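Local coordinates for alginate lyase (Paenibacillus sp. FPU-7, PDB 6KFN), which cleaves the polysaccharide alginate, most likely by beta-elimination at mannuronate units, using a right-handed parallel beta-helix scaffold, at residues A[115-123]-A[146-154]; A[176-184]-A[200-211]. All coordinates share one frame; numbering follows the deposited sequence. Where two conformers were deposited one is given.

From the N terminus, residues 115-123 come first; the chain then runs through strands 129-131 and 134-136 before residues 146-154 come back to pair in parallel with residues 115-123, which closes contact 1 round a loop of 22 residues. Contact 2 follows in series, neither nested nor crossed: residues 176-184 leave strand 174-175, and residues 200-211 return after a further turn past strand 194-196. Both contacts join neighbouring coils of the right-handed beta-helix, contact 1 through strands and contact 2 through connecting loops. They also meet directly, since Gly-148 N and Ile-149 N probably donate to Glu-182 O and His-183 O, and Glu-147 and Glu-182 share one sodium ion.

Contact 1. Residues A[115-123]-A[146-154]; sequences GDEGVHFRD and GEGIYVGSD. With NA (sodium ion), chain B.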
loop_
_atom_site.group_PDB
_atom_site.type_symbol
_atom_site.label_atom_id
_atom_site.label_comp_id
_atom_site.label_asym_id
_atom_site.label_seq_id
_atom_site.Cartn_x
_atom_site.Cartn_y
_atom_site.Cartn_z
ATOM N N GLY A 115 -1.837 -1.552 13.597
ATOM C CA GLY A 115 -3.199 -1.721 14.095
ATOM C C GLY A 115 -4.264 -1.784 13.000
ATOM O O GLY A 115 -5.161 -2.639 13.044
ATOM N N ASP A 116 -4.200 -0.852 12.045
ATOM C CA ASP A 116 -5.087 -0.769 10.898
ATOM C C ASP A 116 -4.243 -1.023 9.645
ATOM O O ASP A 116 -3.663 -2.106 9.526
ATOM C CB ASP A 116 -5.842 0.573 10.888
ATOM C CG ASP A 116 -6.853 0.730 12.020
ATOM O OD1 ASP A 116 -7.148 -0.196 12.788
ATOM O OD2 ASP A 116 -7.389 1.883 12.081
ATOM N N GLU A 117 -4.159 -0.042 8.727
ATOM C CA GLU A 117 -3.610 -0.284 7.395
ATOM C C GLU A 117 -2.120 0.054 7.317
ATOM O O GLU A 117 -1.611 0.986 7.941
ATOM C CB GLU A 117 -4.422 0.436 6.313
ATOM C CG GLU A 117 -4.319 1.959 6.230
ATOM C CD GLU A 117 -5.236 2.775 7.142
ATOM O OE1 GLU A 117 -5.729 2.244 8.163
ATOM O OE2 GLU A 117 -5.439 3.999 6.872
ATOM N N GLY A 118 -1.416 -0.698 6.475
ATOM C CA GLY A 118 0.020 -0.545 6.352
ATOM C C GLY A 118 0.444 0.779 5.740
ATOM O O GLY A 118 1.244 1.512 6.332
ATOM N N VAL A 119 -0.034 1.040 4.530
ATOM C CA VAL A 119 0.301 2.241 3.765
ATOM C C VAL A 119 -0.995 2.822 3.241
ATOM O O VAL A 119 -1.812 2.084 2.682
ATOM C CB VAL A 119 1.262 1.927 2.609
ATOM C CG1 VAL A 119 1.551 3.165 1.735
ATOM C CG2 VAL A 119 2.569 1.353 3.162
ATOM N N HIS A 120 -1.175 4.133 3.356
ATOM C CA HIS A 120 -2.388 4.779 2.875
ATOM C C HIS A 120 -2.021 6.038 2.100
ATOM O O HIS A 120 -1.403 6.952 2.642
ATOM C CB HIS A 120 -3.284 5.113 4.041
ATOM C CG HIS A 120 -4.689 5.522 3.689
ATOM N ND1 HIS A 120 -5.700 5.317 4.568
ATOM C CD2 HIS A 120 -5.270 6.044 2.573
ATOM C CE1 HIS A 120 -6.840 5.761 4.058
ATOM N NE2 HIS A 120 -6.593 6.244 2.864
ATOM N N PHE A 121 -2.380 6.062 0.806
ATOM C CA PHE A 121 -2.253 7.251 -0.040
ATOM C C PHE A 121 -3.568 8.033 0.059
ATOM O O PHE A 121 -4.602 7.534 -0.382
ATOM C CB PHE A 121 -2.021 6.870 -1.496
ATOM C CG PHE A 121 -0.792 6.025 -1.732
ATOM C CD1 PHE A 121 0.427 6.616 -1.873
ATOM C CD2 PHE A 121 -0.871 4.658 -1.813
ATOM C CE1 PHE A 121 1.565 5.867 -2.097
ATOM C CE2 PHE A 121 0.254 3.894 -2.037
ATOM C CZ PHE A 121 1.499 4.513 -2.189
ATOM N N ARG A 122 -3.545 9.215 0.680
ATOM C CA ARG A 122 -4.790 9.915 1.006
ATOM C C ARG A 122 -4.725 11.368 0.573
ATOM O O ARG A 122 -3.656 11.970 0.386
ATOM C CB ARG A 122 -5.054 9.776 2.524
ATOM C CG ARG A 122 -6.475 10.094 2.958
ATOM C CD ARG A 122 -6.740 9.788 4.417
ATOM N NE ARG A 122 -6.012 10.717 5.277
ATOM C CZ ARG A 122 -6.039 10.662 6.600
ATOM N NH1 ARG A 122 -6.777 9.770 7.237
ATOM N NH2 ARG A 122 -5.319 11.527 7.308
ATOM N N ASP A 123 -5.915 11.966 0.468
ATOM C CA ASP A 123 -6.043 13.411 0.299
ATOM C C ASP A 123 -5.220 13.908 -0.888
ATOM O O ASP A 123 -4.418 14.822 -0.797
ATOM C CB ASP A 123 -5.710 14.165 1.588
ATOM C CG ASP A 123 -6.152 15.599 1.587
ATOM O OD1 ASP A 123 -7.092 15.941 0.856
ATOM O OD2 ASP A 123 -5.578 16.388 2.370
ATOM N N GLY A 146 -7.632 -3.381 8.103
ATOM C CA GLY A 146 -6.300 -3.937 8.076
ATOM C C GLY A 146 -5.719 -4.146 6.693
ATOM O O GLY A 146 -5.037 -5.155 6.459
ATOM N N GLU A 147 -5.967 -3.222 5.779
ATOM C CA GLU A 147 -5.449 -3.371 4.426
ATOM C C GLU A 147 -3.928 -3.277 4.427
ATOM O O GLU A 147 -3.322 -2.589 5.241
ATOM C CB GLU A 147 -6.011 -2.292 3.496
ATOM C CG GLU A 147 -7.521 -2.349 3.318
ATOM C CD GLU A 147 -8.364 -1.713 4.398
ATOM O OE1 GLU A 147 -7.841 -1.149 5.368
ATOM O OE2 GLU A 147 -9.613 -1.781 4.274
ATOM N N GLY A 148 -3.308 -3.953 3.464
ATOM C CA GLY A 148 -1.886 -3.759 3.263
ATOM C C GLY A 148 -1.573 -2.356 2.758
ATOM O O GLY A 148 -0.816 -1.600 3.371
ATOM N N ILE A 149 -2.180 -2.043 1.620
ATOM C CA ILE A 149 -2.064 -0.758 0.957
ATOM C C ILE A 149 -3.494 -0.281 0.635
ATOM O O ILE A 149 -4.298 -1.028 0.070
ATOM C CB ILE A 149 -1.215 -0.820 -0.314
ATOM C CG1 ILE A 149 0.165 -1.418 0.007
ATOM C CG2 ILE A 149 -1.111 0.554 -0.955
ATOM C CD1 ILE A 149 1.033 -1.649 -1.199
ATOM N N TYR A 150 -3.762 0.967 0.979
ATOM C CA TYR A 150 -5.088 1.584 0.869
ATOM C C TYR A 150 -4.897 2.842 0.021
ATOM O O TYR A 150 -4.095 3.711 0.378
ATOM C CB TYR A 150 -5.582 1.906 2.265
ATOM C CG TYR A 150 -7.026 2.268 2.435
ATOM C CD1 TYR A 150 -7.601 3.379 1.866
ATOM C CD2 TYR A 150 -7.776 1.560 3.325
ATOM C CE1 TYR A 150 -8.908 3.756 2.147
ATOM C CE2 TYR A 150 -9.104 1.929 3.611
ATOM C CZ TYR A 150 -9.654 3.022 3.000
ATOM O OH TYR A 150 -10.916 3.429 3.338
ATOM N N VAL A 151 -5.572 2.898 -1.132
ATOM C CA VAL A 151 -5.366 3.986 -2.083
ATOM C C VAL A 151 -6.634 4.827 -2.151
ATOM O O VAL A 151 -7.658 4.358 -2.639
ATOM C CB VAL A 151 -4.967 3.459 -3.468
ATOM C CG1 VAL A 151 -4.471 4.621 -4.341
ATOM C CG2 VAL A 151 -3.934 2.333 -3.403
ATOM N N GLY A 152 -6.566 6.079 -1.678
ATOM C CA GLY A 152 -7.692 6.991 -1.710
ATOM C C GLY A 152 -8.582 6.900 -0.498
ATOM O O GLY A 152 -8.163 6.526 0.593
ATOM N N SER A 153 -9.837 7.318 -0.710
ATOM C CA SER A 153 -10.828 7.406 0.337
ATOM C C SER A 153 -12.164 6.872 -0.147
ATOM O O SER A 153 -12.582 7.060 -1.293
ATOM C CB SER A 153 -11.036 8.861 0.776
ATOM O OG SER A 153 -9.877 9.401 1.365
ATOM N N ASP A 154 -12.889 6.216 0.762
ATOM C CA ASP A 154 -14.282 5.853 0.537
ATOM C C ASP A 154 -15.109 7.103 0.225
ATOM O O ASP A 154 -14.814 8.206 0.720
ATOM C CB ASP A 154 -14.821 5.183 1.824
ATOM C CG ASP A 154 -16.225 4.658 1.718
ATOM O OD1 ASP A 154 -16.419 3.539 1.183
ATOM O OD2 ASP A 154 -17.130 5.380 2.190
HETATM NA NA NA B . -11.124 -2.674 2.726
HETATM O O HOH W 1 -7.994 10.325 -0.388
HETATM O O HOH W 2 -12.443 -0.785 3.505
HETATM O O HOH W 3 -11.931 -4.049 4.518
HETATM O O HOH W 4 -12.952 -3.634 1.559
#
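Nearly equal first torsions, -168° in His-120 and -167° in Tyr-150, place each ring carbon CG opposite the backbone N, and the two side chains run alongside each other on one face of paired parallel strands. Their rings form an offset stack with planes 30° apart; Tyr-150 CD1 lies over the imidazole near its rim, 3.2 Å from His-120 NE2, and Tyr-150 CB adds a CH-pi contact. Arg-122 CD lies over the opposite imidazole face, its guanidinium engaged by Asp-99. Both ring nitrogens are held: His-120 NE2 donates to Gly-152 O at 2.8 Å, nearly in line with the C=O, while ND1 gives a straight 2.7 Å bond to Glu-117 OE2. With an alanine at His-120, Gly-152 O and Glu-117 OE2 would probably lose these donors and the Tyr-150 ring its stacking partner. Backbone bonds continue the pairing: Tyr-150 N meets Val-119 O at 2.8 Å, Phe-121 N reaches Tyr-150 O, and Gly-152 N reaches Phe-121 O. On the other face Phe-121 CE2 packs 3.8 Å from Ile-149 CG2, while Val-119 and Ile-149 both touch Ile-130 and Ile-135, as successive coils of a beta-helix do round its interior. Beyond the strand ends a water links Asp-123 N to Ser-153 OG. Glu-147 OE2 binds sodium at 2.3 Å, together with Glu-182 and Asp-185. Glu-117 OE1 and Glu-147 OE1 lie 4.9 Å apart; the salt bridge from Lys-94 to Glu-117 and the sodium on Glu-147 would probably ease any repulsion between them.

Contact 2. Residues A[176-184]-A[200-211]; sequences GPGVAAEHI and FNGTGITGANYA. With NA (sodium ion), chain B; NA (sodium ion), chain C.
His-183, Asn-201 and Ala-180 bury the most surface where residues 176-184 meet residues 200-211. The side chain of His-183, in one of two deposited conformers, sets out toward residues 200-211, CG opposite the carbonyl carbon (chi1 -72°). His-183 ND1 packs 3.3 Å from Phe-200 CB, its CD2 lies 3.7 Å from Ile-205 CD1, and Asn-201 O faces the ring edge. His-183 NE2 shares a 2.9 Å hydrogen bond with a water that also hydrogen-bonds Val-179 O and Thr-203 O, bridging the segments. The amide of Asn-201 crosses the ring of Pro-177, which follows a cis peptide, with Asn-201 ND2 3.7 Å from Pro-177 CB. Its OD1 accepts from Thr-203 N in an Asx turn, just where the type II turn from Gly-202 to Ile-205 starts, and Thr-203 O takes the N-H of Gly-178. Ala-180 O is gripped twice, by Thr-206 N and by Thr-206 OG1, each at 2.8 Å and from opposite faces of the carbonyl plane. Ala-211 CB presses against Ala-181, and Glu-182 OE1 binds one sodium at 2.5 Å. Tyr-210 O binds a second sodium, with Asp-212 and Gln-242; a water on this ion donates to Glu-182 OE2. Residues 176-184 link strand 174-175 to strand 184-186, and residues 200-211 run from strand 199-201 toward strand 215-217. Ile-184 and Phe-200 both reach Val-195 of strand 194-196, and a backbone bond between Ala-181 and Gly-146 ties on the preceding coil.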
loop_
_atom_site.group_PDB
_atom_site.type_symbol
_atom_site.label_atom_id
_atom_site.label_comp_id
_atom_site.label_asym_id
_atom_site.label_seq_id
_atom_site.Cartn_x
_atom_site.Cartn_y
_atom_site.Cartn_z
ATOM N N GLY A 176 1.428 -9.645 2.869
ATOM C CA GLY A 176 1.089 -10.833 3.623
ATOM C C GLY A 176 2.332 -11.541 4.104
ATOM O O GLY A 176 3.451 -11.198 3.702
ATOM N N PRO A 177 2.182 -12.549 4.946
ATOM C CA PRO A 177 0.927 -13.006 5.541
ATOM C C PRO A 177 0.480 -12.028 6.644
ATOM O O PRO A 177 1.113 -11.022 6.928
ATOM C CB PRO A 177 1.295 -14.373 6.085
ATOM C CG PRO A 177 2.714 -14.165 6.596
ATOM C CD PRO A 177 3.346 -13.253 5.541
ATOM N N GLY A 178 -0.649 -12.366 7.282
ATOM C CA GLY A 178 -1.108 -11.580 8.412
ATOM C C GLY A 178 -1.682 -10.229 8.079
ATOM O O GLY A 178 -1.882 -9.423 8.981
ATOM N N VAL A 179 -1.946 -9.970 6.793
ATOM C CA VAL A 179 -2.678 -8.780 6.384
ATOM C C VAL A 179 -4.152 -9.135 6.443
ATOM O O VAL A 179 -4.646 -10.040 5.765
ATOM C CB VAL A 179 -2.195 -8.318 4.999
ATOM C CG1 VAL A 179 -3.127 -7.261 4.427
ATOM C CG2 VAL A 179 -0.774 -7.808 5.123
ATOM N N ALA A 180 -4.879 -8.451 7.347
ATOM C CA ALA A 180 -6.202 -8.887 7.732
ATOM C C ALA A 180 -7.283 -8.515 6.718
ATOM O O ALA A 180 -8.311 -9.213 6.641
ATOM C CB ALA A 180 -6.597 -8.291 9.087
ATOM N N ALA A 181 -7.136 -7.412 5.999
ATOM C CA ALA A 181 -8.087 -7.018 4.981
ATOM C C ALA A 181 -7.461 -7.248 3.606
ATOM O O ALA A 181 -6.576 -8.083 3.468
ATOM C CB ALA A 181 -8.614 -5.596 5.233
ATOM N N GLU A 182 -7.961 -6.552 2.571
ATOM C CA GLU A 182 -7.336 -6.756 1.272
ATOM C C GLU A 182 -5.859 -6.413 1.345
ATOM O O GLU A 182 -5.439 -5.485 2.030
ATOM C CB GLU A 182 -7.955 -5.887 0.166
ATOM C CG GLU A 182 -9.421 -6.130 -0.113
ATOM C CD GLU A 182 -10.373 -5.317 0.727
ATOM O OE1 GLU A 182 -9.979 -4.612 1.655
ATOM O OE2 GLU A 182 -11.608 -5.424 0.359
ATOM N N HIS A 183 -5.066 -7.112 0.542
ATOM C CA HIS A 183 -3.686 -6.682 0.340
ATOM C C HIS A 183 -3.630 -5.289 -0.235
ATOM O O HIS A 183 -2.810 -4.474 0.202
ATOM C CB HIS A 183 -2.921 -7.712 -0.502
ATOM C CG HIS A 183 -2.654 -8.951 0.269
ATOM N ND1 HIS A 183 -1.731 -9.891 -0.150
ATOM C CD2 HIS A 183 -3.097 -9.340 1.495
ATOM C CE1 HIS A 183 -1.705 -10.850 0.760
ATOM N NE2 HIS A 183 -2.523 -10.556 1.751
ATOM N N ILE A 184 -4.489 -4.997 -1.215
ATOM C CA ILE A 184 -4.565 -3.682 -1.821
ATOM C C ILE A 184 -6.047 -3.347 -2.017
ATOM O O ILE A 184 -6.780 -4.107 -2.642
ATOM C CB ILE A 184 -3.831 -3.567 -3.144
ATOM C CG1 ILE A 184 -2.378 -4.069 -2.990
ATOM C CG2 ILE A 184 -3.862 -2.132 -3.667
ATOM C CD1 ILE A 184 -1.654 -4.268 -4.269
ATOM N N PHE A 200 1.341 -11.844 -3.388
ATOM C CA PHE A 200 0.307 -11.783 -2.361
ATOM C C PHE A 200 0.256 -13.118 -1.623
ATOM O O PHE A 200 -0.109 -14.140 -2.199
ATOM C CB PHE A 200 -1.048 -11.486 -2.996
ATOM C CG PHE A 200 -1.018 -10.325 -3.957
ATOM C CD1 PHE A 200 -0.400 -9.116 -3.618
ATOM C CD2 PHE A 200 -1.551 -10.449 -5.231
ATOM C CE1 PHE A 200 -0.319 -8.080 -4.549
ATOM C CE2 PHE A 200 -1.495 -9.406 -6.146
ATOM C CZ PHE A 200 -0.870 -8.222 -5.815
ATOM N N ASN A 201 0.609 -13.098 -0.336
ATOM C CA ASN A 201 0.483 -14.266 0.540
ATOM C C ASN A 201 -0.822 -14.095 1.297
ATOM O O ASN A 201 -0.919 -13.316 2.247
ATOM C CB ASN A 201 1.675 -14.358 1.485
ATOM C CG ASN A 201 1.566 -15.541 2.428
ATOM O OD1 ASN A 201 0.473 -16.099 2.603
ATOM N ND2 ASN A 201 2.661 -15.895 3.043
ATOM N N GLY A 202 -1.858 -14.784 0.830
ATOM C CA GLY A 202 -3.200 -14.614 1.352
ATOM C C GLY A 202 -3.463 -15.149 2.743
ATOM O O GLY A 202 -4.539 -14.884 3.290
ATOM N N THR A 203 -2.521 -15.899 3.316
ATOM C CA THR A 203 -2.715 -16.357 4.688
ATOM C C THR A 203 -2.955 -15.145 5.585
ATOM O O THR A 203 -2.193 -14.178 5.526
ATOM C CB THR A 203 -1.494 -17.169 5.125
ATOM O OG1 THR A 203 -1.342 -18.273 4.232
ATOM C CG2 THR A 203 -1.615 -17.628 6.570
ATOM N N GLY A 204 -4.007 -15.204 6.383
ATOM C CA GLY A 204 -4.351 -14.144 7.298
ATOM C C GLY A 204 -5.427 -13.173 6.840
ATOM O O GLY A 204 -5.974 -12.449 7.681
ATOM N N ILE A 205 -5.798 -13.146 5.541
ATOM C CA ILE A 205 -6.961 -12.330 5.157
ATOM C C ILE A 205 -8.160 -12.889 5.925
ATOM O O ILE A 205 -8.391 -14.100 5.971
ATOM C CB ILE A 205 -7.181 -12.326 3.637
ATOM C CG1 ILE A 205 -6.020 -11.582 2.953
ATOM C CG2 ILE A 205 -8.527 -11.691 3.308
ATOM C CD1 ILE A 205 -6.156 -11.482 1.433
ATOM N N THR A 206 -8.915 -11.996 6.572
ATOM C CA THR A 206 -9.923 -12.410 7.552
ATOM C C THR A 206 -11.337 -12.507 7.013
ATOM O O THR A 206 -12.168 -13.179 7.652
ATOM C CB THR A 206 -9.996 -11.414 8.733
ATOM O OG1 THR A 206 -10.378 -10.112 8.274
ATOM C CG2 THR A 206 -8.704 -11.408 9.541
ATOM N N GLY A 207 -11.678 -11.823 5.915
ATOM C CA GLY A 207 -13.056 -11.665 5.526
ATOM C C GLY A 207 -13.787 -10.513 6.211
ATOM O O GLY A 207 -14.941 -10.259 5.864
ATOM N N ALA A 208 -13.166 -9.837 7.166
ATOM C CA ALA A 208 -13.853 -8.774 7.892
ATOM C C ALA A 208 -14.167 -7.631 6.957
ATOM O O ALA A 208 -13.381 -7.266 6.094
ATOM C CB ALA A 208 -12.949 -8.245 8.994
ATOM N N ASN A 209 -15.325 -7.005 7.157
ATOM C CA ASN A 209 -15.599 -5.747 6.424
ATOM C C ASN A 209 -15.392 -5.935 4.927
ATOM O O ASN A 209 -14.756 -5.115 4.250
ATOM C CB ASN A 209 -14.791 -4.552 6.939
ATOM C CG ASN A 209 -15.279 -3.231 6.423
ATOM O OD1 ASN A 209 -16.464 -3.044 6.113
ATOM N ND2 ASN A 209 -14.374 -2.256 6.366
ATOM N N TYR A 210 -15.948 -7.077 4.444
ATOM C CA TYR A 210 -15.994 -7.450 3.016
ATOM C C TYR A 210 -14.651 -7.778 2.393
ATOM O O TYR A 210 -14.571 -7.910 1.175
ATOM C CB TYR A 210 -16.748 -6.417 2.162
ATOM C CG TYR A 210 -18.063 -5.966 2.702
ATOM C CD1 TYR A 210 -19.191 -6.743 2.511
ATOM C CD2 TYR A 210 -18.195 -4.759 3.400
ATOM C CE1 TYR A 210 -20.439 -6.342 2.991
ATOM C CE2 TYR A 210 -19.435 -4.345 3.877
ATOM C CZ TYR A 210 -20.535 -5.147 3.668
ATOM O OH TYR A 210 -21.755 -4.737 4.146
ATOM N N ALA A 211 -13.635 -7.911 3.192
ATOM C CA ALA A 211 -12.275 -8.044 2.694
ATOM C C ALA A 211 -11.975 -9.519 2.452
ATOM O O ALA A 211 -11.577 -10.272 3.354
ATOM C CB ALA A 211 -11.276 -7.438 3.672
HETATM NA NA NA B . -11.124 -2.674 2.726
HETATM NA NA NA C . -14.715 -8.076 -1.153
HETATM O O HOH W 5 -2.691 -11.623 4.420
HETATM O O HOH W 4 -12.952 -3.634 1.559
HETATM O O HOH W 6 -12.365 -7.838 -0.986
HETATM O O HOH W 3 -11.931 -4.049 4.518
HETATM O O HOH W 2 -12.443 -0.785 3.505
HETATM O O HOH W 7 -15.042 -5.727 -1.183
#